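Local coordinates for hydrolase, alpha/beta hydrolase FOLD family (Staphylococcus aureus, PDB 2XMZ), which probably acts as the MenH synthase of menaquinone biosynthesis, a lyase that forms 2-succinyl-6-hydroxy-2,4-cyclohexadiene-1-carboxylate on an alpha/beta hydrolase fold, at residues N198-I206 with I224-P233; K207-G215 with F255-E266. All coordinates share one frame; numbering follows the deposited sequence.

Interaction 1: N198-I206 with I224-P233; sequences NLWPRLKEI and IAKKMANLIP
Trp200 drives the edge of its indole against helix 219-231. The six-membered ring does the touching: Leu231 CD1 lies in the ring plane beside CE3, Ile224 O and Met228 N face the rim, and Lys227 CB approaches CZ3 obliquely at 3.6 Å. Chi1 of -78°, with CG beside the backbone N, sends the benzo edge to the helix while NE1 donates to Gly119 O. An Asx turn fixes the backbone of this residue, its N bonding to Asn198 OD1 at 3.0 Å from above the carbonyl plane. Three residues on, the CB of Leu203 points toward the helix. It rests on Leu231 CB, 3.9 Å away, and on Ile232 CG1, while the CD1 branch extends to the backbone of Met228, 3.9 Å from its CA. Lys204 adds a backbone contact, a bent CA-H...O approach to Leu231 O (Lys204 CA to O 3.3 Å, 136° at the hydrogen). The lysine chain then bends away at chi3 and chi4, bringing NZ into a weak bond with Pro201 O. At the end of the segment Ile206 CG2 meets Ile232 CG2 at 4.1 Å, and Ile206 O sits 3.2 Å from Pro233 CD. Leu98 of helix 92-103 touches both Leu203 and Ile206. Since no conventional hydrogen bond crosses the interface and the indole N-H is satisfied by Gly119 O, away from the helix, the hold relies on shape and apolar burial, eked out by the CA-H...O contact.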
ATOM      1  N   ASN A 198      14.836   3.789   7.266  1.00 28.80           N
ATOM      2  CA  ASN A 198      14.018   4.310   8.360  1.00 29.11           C
ATOM      3  C   ASN A 198      13.534   5.718   7.996  1.00 28.51           C
ATOM      4  O   ASN A 198      14.289   6.693   8.114  1.00 29.05           O
ATOM      5  CB  ASN A 198      14.860   4.352   9.647  1.00 29.91           C
ATOM      6  CG  ASN A 198      14.225   5.188  10.743  1.00 30.24           C
ATOM      7  OD1 ASN A 198      13.011   5.354  10.786  1.00 29.99           O
ATOM      8  ND2 ASN A 198      15.051   5.701  11.648  1.00 31.99           N
ATOM      9  N   LEU A 199      12.275   5.826   7.577  1.00 27.63           N
ATOM     10  CA  LEU A 199      11.723   7.122   7.121  1.00 26.63           C
ATOM     11  C   LEU A 199      11.111   7.950   8.253  1.00 27.04           C
ATOM     12  O   LEU A 199      10.572   9.046   8.022  1.00 26.96           O
ATOM     13  CB  LEU A 199      10.710   6.914   5.991  1.00 26.09           C
ATOM     14  CG  LEU A 199      11.225   6.273   4.699  1.00 26.13           C
ATOM     15  CD1 LEU A 199      10.057   6.138   3.725  1.00 27.55           C
ATOM     16  CD2 LEU A 199      12.344   7.089   4.071  1.00 26.64           C
ATOM     17  N   TRP A 200      11.200   7.426   9.476  1.00 26.37           N
ATOM     18  CA  TRP A 200      10.652   8.099  10.651  1.00 26.19           C
ATOM     19  C   TRP A 200      11.140   9.555  10.782  1.00 27.31           C
ATOM     20  O   TRP A 200      10.324  10.451  10.957  1.00 27.73           O
ATOM     21  CB  TRP A 200      10.928   7.286  11.926  1.00 26.48           C
ATOM     22  CG  TRP A 200       9.987   6.117  12.073  1.00 23.84           C
ATOM     23  CD1 TRP A 200      10.246   4.809  11.761  1.00 23.44           C
ATOM     24  CD2 TRP A 200       8.626   6.158  12.534  1.00 24.54           C
ATOM     25  NE1 TRP A 200       9.140   4.029  12.029  1.00 25.11           N
ATOM     26  CE2 TRP A 200       8.130   4.833  12.496  1.00 25.38           C
ATOM     27  CE3 TRP A 200       7.775   7.186  12.969  1.00 23.95           C
ATOM     28  CZ2 TRP A 200       6.821   4.509  12.883  1.00 24.60           C
ATOM     29  CZ3 TRP A 200       6.475   6.860  13.351  1.00 24.86           C
ATOM     30  CH2 TRP A 200       6.018   5.539  13.317  1.00 24.73           C
ATOM     31  N   PRO A 201      12.466   9.797  10.666  1.00 28.14           N
ATOM     32  CA  PRO A 201      12.965  11.178  10.791  1.00 29.25           C
ATOM     33  C   PRO A 201      12.692  12.099   9.580  1.00 28.64           C
ATOM     34  O   PRO A 201      12.909  13.298   9.675  1.00 29.51           O
ATOM     35  CB  PRO A 201      14.470  10.996  11.018  1.00 30.15           C
ATOM     36  CG  PRO A 201      14.798   9.691  10.413  1.00 30.22           C
ATOM     37  CD  PRO A 201      13.572   8.827  10.520  1.00 28.59           C
ATOM     38  N   ARG A 202      12.186  11.539   8.482  1.00 28.09           N
ATOM     39  CA  ARG A 202      11.853  12.313   7.277  1.00 27.87           C
ATOM     40  C   ARG A 202      10.345  12.564   7.143  1.00 26.66           C
ATOM     41  O   ARG A 202       9.921  13.224   6.217  1.00 26.46           O
ATOM     42  CB  ARG A 202      12.396  11.615   6.011  1.00 27.95           C
ATOM     43  CG  ARG A 202      13.941  11.653   5.851  1.00 31.75           C
ATOM     44  CD  ARG A 202      14.338  11.793   4.362  1.00 35.91           C
ATOM     45  NE  ARG A 202      15.769  11.613   4.109  1.00 39.52           N
ATOM     46  CZ  ARG A 202      16.690  12.577   4.182  1.00 42.13           C
ATOM     47  NH1 ARG A 202      17.965  12.291   3.928  1.00 44.02           N
ATOM     48  NH2 ARG A 202      16.353  13.830   4.508  1.00 43.10           N
ATOM     49  N   LEU A 203       9.532  12.025   8.059  1.00 25.94           N
ATOM     50  CA  LEU A 203       8.067  12.251   8.028  1.00 24.66           C
ATOM     51  C   LEU A 203       7.672  13.722   8.104  1.00 25.50           C
ATOM     52  O   LEU A 203       6.665  14.130   7.506  1.00 24.99           O
ATOM     53  CB  LEU A 203       7.357  11.496   9.165  1.00 23.87           C
ATOM     54  CG  LEU A 203       7.365   9.969   9.077  1.00 24.69           C
ATOM     55  CD1 LEU A 203       6.531   9.389  10.218  1.00 22.89           C
ATOM     56  CD2 LEU A 203       6.874   9.480   7.684  1.00 21.40           C
ATOM     57  N   LYS A 204       8.449  14.500   8.862  1.00 25.83           N
ATOM     58  CA  LYS A 204       8.224  15.929   8.987  1.00 27.16           C
ATOM     59  C   LYS A 204       8.429  16.681   7.670  1.00 26.88           C
ATOM     60  O   LYS A 204       7.969  17.801   7.529  1.00 27.43           O
ATOM     61  CB  LYS A 204       9.080  16.554  10.109  1.00 28.99           C
ATOM     62  CG  LYS A 204      10.576  16.452   9.922  1.00 30.53           C
ATOM     63  CD  LYS A 204      11.280  17.027  11.144  1.00 34.58           C
ATOM     64  CE  LYS A 204      12.571  16.320  11.422  1.00 38.50           C
ATOM     65  NZ  LYS A 204      13.542  16.507  10.314  1.00 43.75           N
ATOM     66  N   GLU A 205       9.082  16.045   6.701  1.00 25.59           N
ATOM     67  CA  GLU A 205       9.295  16.664   5.407  1.00 25.62           C
ATOM     68  C   GLU A 205       8.037  16.613   4.564  1.00 24.95           C
ATOM     69  O   GLU A 205       7.923  17.336   3.602  1.00 25.38           O
ATOM     70  CB  GLU A 205      10.417  15.956   4.654  1.00 25.19           C
ATOM     71  CG  GLU A 205      11.686  15.769   5.472  1.00 26.39           C
ATOM     72  CD  GLU A 205      12.837  15.317   4.605  1.00 27.16           C
ATOM     73  OE1 GLU A 205      13.927  15.061   5.145  1.00 29.39           O
ATOM     74  OE2 GLU A 205      12.637  15.197   3.378  1.00 28.20           O
ATOM     75  N   ILE A 206       7.093  15.752   4.918  1.00 24.17           N
ATOM     76  CA  ILE A 206       5.891  15.557   4.103  1.00 24.34           C
ATOM     77  C   ILE A 206       4.930  16.685   4.437  1.00 25.05           C
ATOM     78  O   ILE A 206       4.352  16.677   5.500  1.00 25.50           O
ATOM     79  CB  ILE A 206       5.227  14.168   4.407  1.00 22.11           C
ATOM     80  CG1 ILE A 206       6.175  13.028   4.047  1.00 23.13           C
ATOM     81  CG2 ILE A 206       3.882  14.005   3.649  1.00 21.85           C
ATOM     82  CD1 ILE A 206       5.612  11.682   4.425  1.00 19.00           C
ATOM     83  N   ILE A 224       1.462   2.708  15.406  1.00 24.30           N
ATOM     84  CA  ILE A 224       2.268   3.309  14.333  1.00 23.65           C
ATOM     85  C   ILE A 224       1.574   4.516  13.681  1.00 23.63           C
ATOM     86  O   ILE A 224       2.202   5.563  13.460  1.00 23.81           O
ATOM     87  CB  ILE A 224       2.640   2.272  13.277  1.00 23.12           C
ATOM     88  CG1 ILE A 224       3.576   1.212  13.897  1.00 24.35           C
ATOM     89  CG2 ILE A 224       3.309   2.944  12.050  1.00 21.24           C
ATOM     90  CD1 ILE A 224       3.981   0.166  12.884  1.00 22.96           C
ATOM     91  N   ALA A 225       0.282   4.376  13.410  1.00 24.01           N
ATOM     92  CA  ALA A 225      -0.504   5.431  12.758  1.00 24.20           C
ATOM     93  C   ALA A 225      -0.508   6.678  13.597  1.00 25.37           C
ATOM     94  O   ALA A 225      -0.324   7.775  13.069  1.00 25.64           O
ATOM     95  CB  ALA A 225      -1.930   4.964  12.495  1.00 25.06           C
ATOM     96  N   LYS A 226      -0.670   6.514  14.912  1.00 26.01           N
ATOM     97  CA  LYS A 226      -0.710   7.652  15.831  1.00 27.04           C
ATOM     98  C   LYS A 226       0.645   8.366  15.845  1.00 26.65           C
ATOM     99  O   LYS A 226       0.713   9.599  15.820  1.00 25.92           O
ATOM    100  CB  LYS A 226      -1.098   7.223  17.255  1.00 28.14           C
ATOM    101  CG  LYS A 226      -2.570   6.841  17.423  1.00 30.60           C
ATOM    102  CD  LYS A 226      -2.936   6.610  18.908  1.00 36.72           C
ATOM    103  CE  LYS A 226      -4.205   5.762  19.020  1.00 38.60           C
ATOM    104  NZ  LYS A 226      -4.611   5.533  20.428  1.00 43.78           N
ATOM    105  N   LYS A 227       1.717   7.579  15.856  1.00 25.84           N
ATOM    106  CA  LYS A 227       3.067   8.140  15.849  1.00 26.39           C
ATOM    107  C   LYS A 227       3.355   8.903  14.554  1.00 24.91           C
ATOM    108  O   LYS A 227       3.859  10.005  14.615  1.00 25.41           O
ATOM    109  CB  LYS A 227       4.106   7.055  16.055  1.00 26.22           C
ATOM    110  CG  LYS A 227       4.266   6.595  17.477  1.00 30.06           C
ATOM    111  CD  LYS A 227       5.345   5.530  17.456  1.00 34.11           C
ATOM    112  CE  LYS A 227       5.154   4.494  18.529  1.00 38.11           C
ATOM    113  NZ  LYS A 227       6.195   3.445  18.426  1.00 39.71           N
ATOM    114  N   MET A 228       3.020   8.306  13.408  1.00 23.37           N
ATOM    115  CA  MET A 228       3.124   8.977  12.108  1.00 22.47           C
ATOM    116  C   MET A 228       2.350  10.300  12.092  1.00 22.93           C
ATOM    117  O   MET A 228       2.875  11.323  11.661  1.00 22.59           O
ATOM    118  CB  MET A 228       2.614   8.080  10.970  1.00 22.48           C
ATOM    119  CG  MET A 228       3.459   6.834  10.707  1.00 21.01           C
ATOM    120  SD  MET A 228       3.136   6.183   9.086  1.00 24.72           S
ATOM    121  CE  MET A 228       1.427   5.677   9.284  1.00 17.10           C
ATOM    122  N   ALA A 229       1.114  10.273  12.574  1.00 23.37           N
ATOM    123  CA  ALA A 229       0.268  11.477  12.586  1.00 24.95           C
ATOM    124  C   ALA A 229       0.934  12.619  13.325  1.00 26.37           C
ATOM    125  O   ALA A 229       0.876  13.771  12.885  1.00 27.16           O
ATOM    126  CB  ALA A 229      -1.085  11.171  13.200  1.00 25.59           C
ATOM    127  N   ASN A 230       1.584  12.298  14.446  1.00 26.89           N
ATOM    128  CA  ASN A 230       2.290  13.289  15.252  1.00 28.79           C
ATOM    129  C   ASN A 230       3.366  14.022  14.482  1.00 27.74           C
ATOM    130  O   ASN A 230       3.678  15.173  14.783  1.00 28.20           O
ATOM    131  CB  ASN A 230       2.984  12.627  16.453  1.00 30.07           C
ATOM    132  CG  ASN A 230       2.038  12.267  17.563  1.00 35.68           C
ATOM    133  OD1 ASN A 230       0.931  12.804  17.659  1.00 40.79           O
ATOM    134  ND2 ASN A 230       2.479  11.357  18.440  1.00 37.49           N
ATOM    135  N   LEU A 231       3.972  13.319  13.527  1.00 26.24           N
ATOM    136  CA  LEU A 231       5.199  13.764  12.877  1.00 25.81           C
ATOM    137  C   LEU A 231       4.962  14.393  11.506  1.00 24.82           C
ATOM    138  O   LEU A 231       5.734  15.240  11.077  1.00 24.51           O
ATOM    139  CB  LEU A 231       6.183  12.588  12.750  1.00 25.20           C
ATOM    140  CG  LEU A 231       6.837  12.181  14.099  1.00 27.31           C
ATOM    141  CD1 LEU A 231       7.659  10.886  13.976  1.00 27.41           C
ATOM    142  CD2 LEU A 231       7.681  13.314  14.675  1.00 28.23           C
ATOM    143  N   ILE A 232       3.921  13.942  10.821  1.00 23.51           N
ATOM    144  CA  ILE A 232       3.515  14.531   9.529  1.00 23.44           C
ATOM    145  C   ILE A 232       2.672  15.761   9.875  1.00 24.50           C
ATOM    146  O   ILE A 232       1.633  15.624  10.523  1.00 24.27           O
ATOM    147  CB  ILE A 232       2.738  13.508   8.666  1.00 21.67           C
ATOM    148  CG1 ILE A 232       3.622  12.289   8.385  1.00 21.57           C
ATOM    149  CG2 ILE A 232       2.187  14.165   7.369  1.00 22.99           C
ATOM    150  CD1 ILE A 232       2.924  11.177   7.592  1.00 20.61           C
ATOM    151  N   PRO A 233       3.141  16.973   9.494  1.00 26.32           N
ATOM    152  CA  PRO A 233       2.542  18.186  10.066  1.00 28.02           C
ATOM    153  C   PRO A 233       1.069  18.450   9.701  1.00 28.74           C
ATOM    154  O   PRO A 233       0.317  18.934  10.554  1.00 27.85           O
ATOM    155  CB  PRO A 233       3.437  19.313   9.526  1.00 29.53           C
ATOM    156  CG  PRO A 233       4.105  18.744   8.347  1.00 27.37           C
ATOM    157  CD  PRO A 233       4.295  17.294   8.636  1.00 26.14           C
TER

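Interaction 2: K207-G215 with F255-E266; sequences KVPTLILAG and FDTMILGFLKEE
Phe262 and Leu211 form the centre of this contact, the leucine lying over one face of the ring. Leu211 CB stands over the middle of the phenyl ring, 3.7 Å from its centroid and only 10° off the normal, a CH-pi contact between side chains that run alongside each other, each heading back toward the other's backbone. Glu266 CG lies off-centre over the other face, so the ring is held between the strand and the next turn of its own helix. Pro209 O meets the edge near CZ at 3.5 Å. In Leu211, CG anti to the backbone N (chi1 176°) with chi2 of 67° brings CD2 in to Phe262 CB, 3.8 Å away, and toward Ile259 CD1. Leu213, two residues further and on the same side of the strand, rests CD1 against both Ile259 CD1, at 3.9 Å, and the Phe255 ring, whose CD1 is 4.0 Å away. At the other end the Glu266 chain, bent at chi2, lays its carboxylate beside the pyrrolidine of Pro209, with Glu266 OE1 3.3 Å from Pro209 CG. Phe39 of helix 36-40 touches Ile259, and Lys238 of the neighbouring strand touches Leu211 and Leu213. Strand 210-215 and helix 255-266 run nearly antiparallel, axes 9.8 Å apart. Such alpha-on-beta layering, the last helix of the chain laid against the central sheet, belongs to the alpha/beta hydrolase fold.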
ATOM      1  N   LYS A 207       4.761  17.651   3.537  1.00 26.79           N
ATOM      2  CA  LYS A 207       3.957  18.832   3.844  1.00 28.56           C
ATOM      3  C   LYS A 207       2.515  18.776   3.332  1.00 28.64           C
ATOM      4  O   LYS A 207       1.716  19.641   3.681  1.00 29.88           O
ATOM      5  CB  LYS A 207       4.613  20.114   3.303  1.00 30.90           C
ATOM      6  CG  LYS A 207       6.106  20.269   3.551  1.00 33.82           C
ATOM      7  CD  LYS A 207       6.469  20.220   5.022  1.00 36.50           C
ATOM      8  CE  LYS A 207       7.961  20.464   5.169  1.00 39.88           C
ATOM      9  NZ  LYS A 207       8.443  20.169   6.542  1.00 42.07           N
ATOM     10  N   VAL A 208       2.191  17.788   2.494  1.00 26.78           N
ATOM     11  CA  VAL A 208       0.874  17.730   1.852  1.00 26.15           C
ATOM     12  C   VAL A 208      -0.165  17.217   2.847  1.00 25.54           C
ATOM     13  O   VAL A 208       0.189  16.535   3.810  1.00 24.18           O
ATOM     14  CB  VAL A 208       0.886  16.868   0.538  1.00 25.86           C
ATOM     15  CG1 VAL A 208       1.794  17.527  -0.523  1.00 26.85           C
ATOM     16  CG2 VAL A 208       1.295  15.423   0.800  1.00 23.39           C
ATOM     17  N   PRO A 209      -1.447  17.571   2.640  1.00 26.08           N
ATOM     18  CA  PRO A 209      -2.460  16.978   3.498  1.00 26.03           C
ATOM     19  C   PRO A 209      -2.367  15.451   3.459  1.00 24.54           C
ATOM     20  O   PRO A 209      -2.278  14.868   2.379  1.00 23.87           O
ATOM     21  CB  PRO A 209      -3.770  17.467   2.884  1.00 26.55           C
ATOM     22  CG  PRO A 209      -3.384  18.827   2.254  1.00 28.99           C
ATOM     23  CD  PRO A 209      -1.983  18.628   1.758  1.00 27.36           C
ATOM     24  N   THR A 210      -2.385  14.822   4.632  1.00 24.91           N
ATOM     25  CA  THR A 210      -2.191  13.367   4.749  1.00 24.73           C
ATOM     26  C   THR A 210      -3.309  12.766   5.592  1.00 25.47           C
ATOM     27  O   THR A 210      -3.607  13.264   6.700  1.00 25.90           O
ATOM     28  CB  THR A 210      -0.809  13.041   5.355  1.00 24.55           C
ATOM     29  OG1 THR A 210       0.212  13.551   4.489  1.00 25.17           O
ATOM     30  CG2 THR A 210      -0.586  11.530   5.510  1.00 21.28           C
ATOM     31  N   LEU A 211      -3.968  11.737   5.055  1.00 24.12           N
ATOM     32  CA  LEU A 211      -4.945  10.981   5.828  1.00 24.49           C
ATOM     33  C   LEU A 211      -4.292   9.666   6.225  1.00 23.18           C
ATOM     34  O   LEU A 211      -3.772   8.970   5.391  1.00 22.45           O
ATOM     35  CB  LEU A 211      -6.202  10.681   5.007  1.00 25.07           C
ATOM     36  CG  LEU A 211      -7.284   9.809   5.672  1.00 25.06           C
ATOM     37  CD1 LEU A 211      -7.958  10.523   6.892  1.00 25.59           C
ATOM     38  CD2 LEU A 211      -8.326   9.387   4.644  1.00 24.17           C
ATOM     39  N   ILE A 212      -4.318   9.347   7.514  1.00 23.79           N
ATOM     40  CA  ILE A 212      -3.781   8.079   8.010  1.00 22.92           C
ATOM     41  C   ILE A 212      -4.904   7.221   8.580  1.00 23.43           C
ATOM     42  O   ILE A 212      -5.704   7.688   9.404  1.00 24.98           O
ATOM     43  CB  ILE A 212      -2.668   8.316   9.057  1.00 23.26           C
ATOM     44  CG1 ILE A 212      -1.507   9.096   8.421  1.00 23.76           C
ATOM     45  CG2 ILE A 212      -2.212   6.991   9.665  1.00 22.07           C
ATOM     46  CD1 ILE A 212      -0.655   9.920   9.405  1.00 24.06           C
ATOM     47  N   LEU A 213      -4.977   5.974   8.117  1.00 22.55           N
ATOM     48  CA  LEU A 213      -6.017   5.047   8.540  1.00 23.40           C
ATOM     49  C   LEU A 213      -5.354   3.838   9.176  1.00 23.19           C
ATOM     50  O   LEU A 213      -4.355   3.322   8.664  1.00 22.75           O
ATOM     51  CB  LEU A 213      -6.882   4.614   7.352  1.00 23.71           C
ATOM     52  CG  LEU A 213      -7.496   5.724   6.487  1.00 26.30           C
ATOM     53  CD1 LEU A 213      -8.209   5.156   5.283  1.00 29.01           C
ATOM     54  CD2 LEU A 213      -8.450   6.594   7.283  1.00 27.39           C
ATOM     55  N   ALA A 214      -5.906   3.399  10.299  1.00 23.38           N
ATOM     56  CA  ALA A 214      -5.492   2.145  10.925  1.00 23.64           C
ATOM     57  C   ALA A 214      -6.752   1.439  11.422  1.00 24.43           C
ATOM     58  O   ALA A 214      -7.760   2.083  11.675  1.00 25.56           O
ATOM     59  CB  ALA A 214      -4.525   2.413  12.084  1.00 24.04           C
ATOM     60  N   GLY A 215      -6.695   0.124  11.561  1.00 24.23           N
ATOM     61  CA  GLY A 215      -7.845  -0.622  12.028  1.00 24.96           C
ATOM     62  C   GLY A 215      -7.724  -0.825  13.515  1.00 25.82           C
ATOM     63  O   GLY A 215      -6.664  -1.165  13.999  1.00 25.70           O
ATOM     64  N   PHE A 255     -14.371   2.787   4.767  1.00 33.63           N
ATOM     65  CA  PHE A 255     -13.115   3.091   4.076  1.00 32.02           C
ATOM     66  C   PHE A 255     -13.370   4.106   2.947  1.00 32.60           C
ATOM     67  O   PHE A 255     -12.694   5.136   2.879  1.00 32.11           O
ATOM     68  CB  PHE A 255     -12.450   1.810   3.537  1.00 30.64           C
ATOM     69  CG  PHE A 255     -11.287   2.069   2.615  1.00 29.04           C
ATOM     70  CD1 PHE A 255      -9.999   2.265   3.119  1.00 27.66           C
ATOM     71  CD2 PHE A 255     -11.485   2.138   1.240  1.00 28.92           C
ATOM     72  CE1 PHE A 255      -8.921   2.517   2.257  1.00 26.81           C
ATOM     73  CE2 PHE A 255     -10.422   2.389   0.376  1.00 27.82           C
ATOM     74  CZ  PHE A 255      -9.137   2.583   0.886  1.00 26.36           C
ATOM     75  N   ASP A 256     -14.339   3.813   2.082  1.00 33.31           N
ATOM     76  CA  ASP A 256     -14.695   4.707   0.974  1.00 34.54           C
ATOM     77  C   ASP A 256     -15.147   6.095   1.440  1.00 35.79           C
ATOM     78  O   ASP A 256     -14.707   7.117   0.900  1.00 35.00           O
ATOM     79  CB  ASP A 256     -15.777   4.083   0.092  1.00 35.60           C
ATOM     80  CG  ASP A 256     -15.256   2.941  -0.757  1.00 34.88           C
ATOM     81  OD1 ASP A 256     -14.023   2.824  -0.898  1.00 33.02           O
ATOM     82  OD2 ASP A 256     -16.089   2.175  -1.290  1.00 34.86           O
ATOM     83  N   THR A 257     -16.016   6.111   2.450  1.00 37.18           N
ATOM     84  CA  THR A 257     -16.535   7.349   3.033  1.00 38.72           C
ATOM     85  C   THR A 257     -15.401   8.220   3.576  1.00 37.89           C
ATOM     86  O   THR A 257     -15.384   9.427   3.328  1.00 37.94           O
ATOM     87  CB  THR A 257     -17.526   7.041   4.158  1.00 39.83           C
ATOM     88  OG1 THR A 257     -18.583   6.231   3.637  1.00 42.54           O
ATOM     89  CG2 THR A 257     -18.108   8.327   4.758  1.00 40.86           C
ATOM     90  N   MET A 258     -14.460   7.604   4.301  1.00 36.81           N
ATOM     91  CA  MET A 258     -13.308   8.336   4.837  1.00 36.94           C
ATOM     92  C   MET A 258     -12.463   8.963   3.733  1.00 35.76           C
ATOM     93  O   MET A 258     -12.021  10.101   3.865  1.00 36.45           O
ATOM     94  CB  MET A 258     -12.427   7.468   5.743  1.00 36.50           C
ATOM     95  CG  MET A 258     -13.023   7.053   7.100  1.00 38.98           C
ATOM     96  SD  MET A 258     -13.604   8.378   8.191  1.00 46.57           S
ATOM     97  CE  MET A 258     -15.307   8.589   7.636  1.00 49.10           C
ATOM     98  N   ILE A 259     -12.261   8.241   2.637  1.00 34.75           N
ATOM     99  CA  ILE A 259     -11.409   8.742   1.551  1.00 33.65           C
ATOM    100  C   ILE A 259     -12.096   9.915   0.845  1.00 34.57           C
ATOM    101  O   ILE A 259     -11.496  10.979   0.664  1.00 34.21           O
ATOM    102  CB  ILE A 259     -11.092   7.652   0.519  1.00 33.07           C
ATOM    103  CG1 ILE A 259     -10.521   6.396   1.196  1.00 33.06           C
ATOM    104  CG2 ILE A 259     -10.125   8.181  -0.555  1.00 31.96           C
ATOM    105  CD1 ILE A 259      -9.158   6.559   1.787  1.00 31.55           C
ATOM    106  N   LEU A 260     -13.354   9.703   0.465  1.00 35.05           N
ATOM    107  CA  LEU A 260     -14.144  10.705  -0.235  1.00 36.64           C
ATOM    108  C   LEU A 260     -14.244  12.002   0.567  1.00 36.75           C
ATOM    109  O   LEU A 260     -14.127  13.078   0.000  1.00 36.92           O
ATOM    110  CB  LEU A 260     -15.536  10.167  -0.562  1.00 38.16           C
ATOM    111  CG  LEU A 260     -15.652   9.078  -1.637  1.00 38.12           C
ATOM    112  CD1 LEU A 260     -17.053   8.435  -1.591  1.00 40.58           C
ATOM    113  CD2 LEU A 260     -15.384   9.621  -3.032  1.00 39.99           C
ATOM    114  N   GLY A 261     -14.422  11.881   1.884  1.00 36.74           N
ATOM    115  CA  GLY A 261     -14.555  13.034   2.771  1.00 37.72           C
ATOM    116  C   GLY A 261     -13.258  13.820   2.898  1.00 37.13           C
ATOM    117  O   GLY A 261     -13.274  15.060   2.930  1.00 38.14           O
ATOM    118  N   PHE A 262     -12.140  13.099   2.986  1.00 35.08           N
ATOM    119  CA  PHE A 262     -10.801  13.701   2.970  1.00 34.59           C
ATOM    120  C   PHE A 262     -10.599  14.407   1.637  1.00 35.65           C
ATOM    121  O   PHE A 262     -10.340  15.615   1.603  1.00 36.57           O
ATOM    122  CB  PHE A 262      -9.726  12.616   3.164  1.00 32.54           C
ATOM    123  CG  PHE A 262      -8.292  13.090   2.941  1.00 31.17           C
ATOM    124  CD1 PHE A 262      -7.652  13.919   3.872  1.00 31.36           C
ATOM    125  CD2 PHE A 262      -7.581  12.686   1.810  1.00 28.59           C
ATOM    126  CE1 PHE A 262      -6.304  14.332   3.668  1.00 30.17           C
ATOM    127  CE2 PHE A 262      -6.244  13.094   1.588  1.00 28.48           C
ATOM    128  CZ  PHE A 262      -5.601  13.911   2.535  1.00 27.50           C
ATOM    129  N   LEU A 263     -10.756  13.659   0.547  1.00 35.66           N
ATOM    130  CA  LEU A 263     -10.687  14.233  -0.800  1.00 37.48           C
ATOM    131  C   LEU A 263     -11.604  15.446  -0.973  1.00 39.61           C
ATOM    132  O   LEU A 263     -11.211  16.414  -1.608  1.00 40.24           O
ATOM    133  CB  LEU A 263     -10.968  13.186  -1.886  1.00 37.08           C
ATOM    134  CG  LEU A 263     -10.012  11.985  -2.009  1.00 35.63           C
ATOM    135  CD1 LEU A 263     -10.519  11.009  -3.058  1.00 34.31           C
ATOM    136  CD2 LEU A 263      -8.568  12.397  -2.318  1.00 35.75           C
ATOM    137  N   LYS A 264     -12.810  15.382  -0.407  1.00 41.61           N
ATOM    138  CA  LYS A 264     -13.764  16.507  -0.418  1.00 44.48           C
ATOM    139  C   LYS A 264     -13.134  17.734   0.262  1.00 45.49           C
ATOM    140  O   LYS A 264     -13.109  18.825  -0.313  1.00 45.78           O
ATOM    141  CB  LYS A 264     -15.071  16.127   0.310  1.00 45.32           C
ATOM    142  CG  LYS A 264     -16.401  16.468  -0.405  1.00 46.84           C
ATOM    143  CD  LYS A 264     -16.509  17.913  -0.842  1.00 46.89           C
ATOM    144  CE  LYS A 264     -17.871  18.209  -1.477  0.50 48.16           C
ATOM    145  NZ  LYS A 264     -18.995  18.163  -0.494  0.50 46.83           N
ATOM    146  N   GLU A 265     -12.609  17.527   1.474  1.00 45.91           N
ATOM    147  CA  GLU A 265     -12.012  18.591   2.290  1.00 48.36           C
ATOM    148  C   GLU A 265     -10.809  19.248   1.638  1.00 48.95           C
ATOM    149  O   GLU A 265     -10.571  20.438   1.825  1.00 50.02           O
ATOM    150  CB  GLU A 265     -11.613  18.063   3.665  1.00 47.22           C
ATOM    151  CG  GLU A 265     -12.787  17.809   4.572  1.00 50.89           C
ATOM    152  CD  GLU A 265     -12.470  16.854   5.703  1.00 52.10           C
ATOM    153  OE1 GLU A 265     -11.408  16.195   5.667  1.00 52.92           O
ATOM    154  OE2 GLU A 265     -13.301  16.760   6.633  1.00 55.34           O
ATOM    155  N   GLU A 266     -10.057  18.467   0.873  1.00 49.23           N
ATOM    156  CA  GLU A 266      -8.820  18.949   0.279  1.00 50.79           C
ATOM    157  C   GLU A 266      -8.959  19.391  -1.185  1.00 53.31           C
ATOM    158  O   GLU A 266      -7.979  19.796  -1.798  1.00 53.78           O
ATOM    159  CB  GLU A 266      -7.689  17.923   0.470  1.00 48.65           C
ATOM    160  CG  GLU A 266      -7.482  17.450   1.919  1.00 47.05           C
ATOM    161  CD  GLU A 266      -7.120  18.568   2.909  1.00 46.88           C
ATOM    162  OE1 GLU A 266      -6.559  19.599   2.498  1.00 46.51           O
ATOM    163  OE2 GLU A 266      -7.377  18.398   4.120  1.00 46.98           O
TER

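Overall arrangement
The two contacts, with centres about 16 Å apart, meet at strand 210-215, and their helices, 219-231 and 252-266, lie on opposite faces of the sheet. Their segments alternate along the chain: 198-206 runs straight into 207-215, then come 224-233 and 255-266. Strand 210-215 turns Leu211 and Leu213 to helix 252-266 in interaction 2, whereas Ile212 and Ala214 face helix 219-231, the helix of interaction 1; Ala225 CB lies 3.5 Å from Ile212 CG2. The loop of interaction 1 packs beside helix 219-231, next to helix 92-103, on the same side of the sheet. This layering makes up the C-terminal part of the fold, where the strand ends lead toward the probable acid and histidine of a Ser-His-Asp triad.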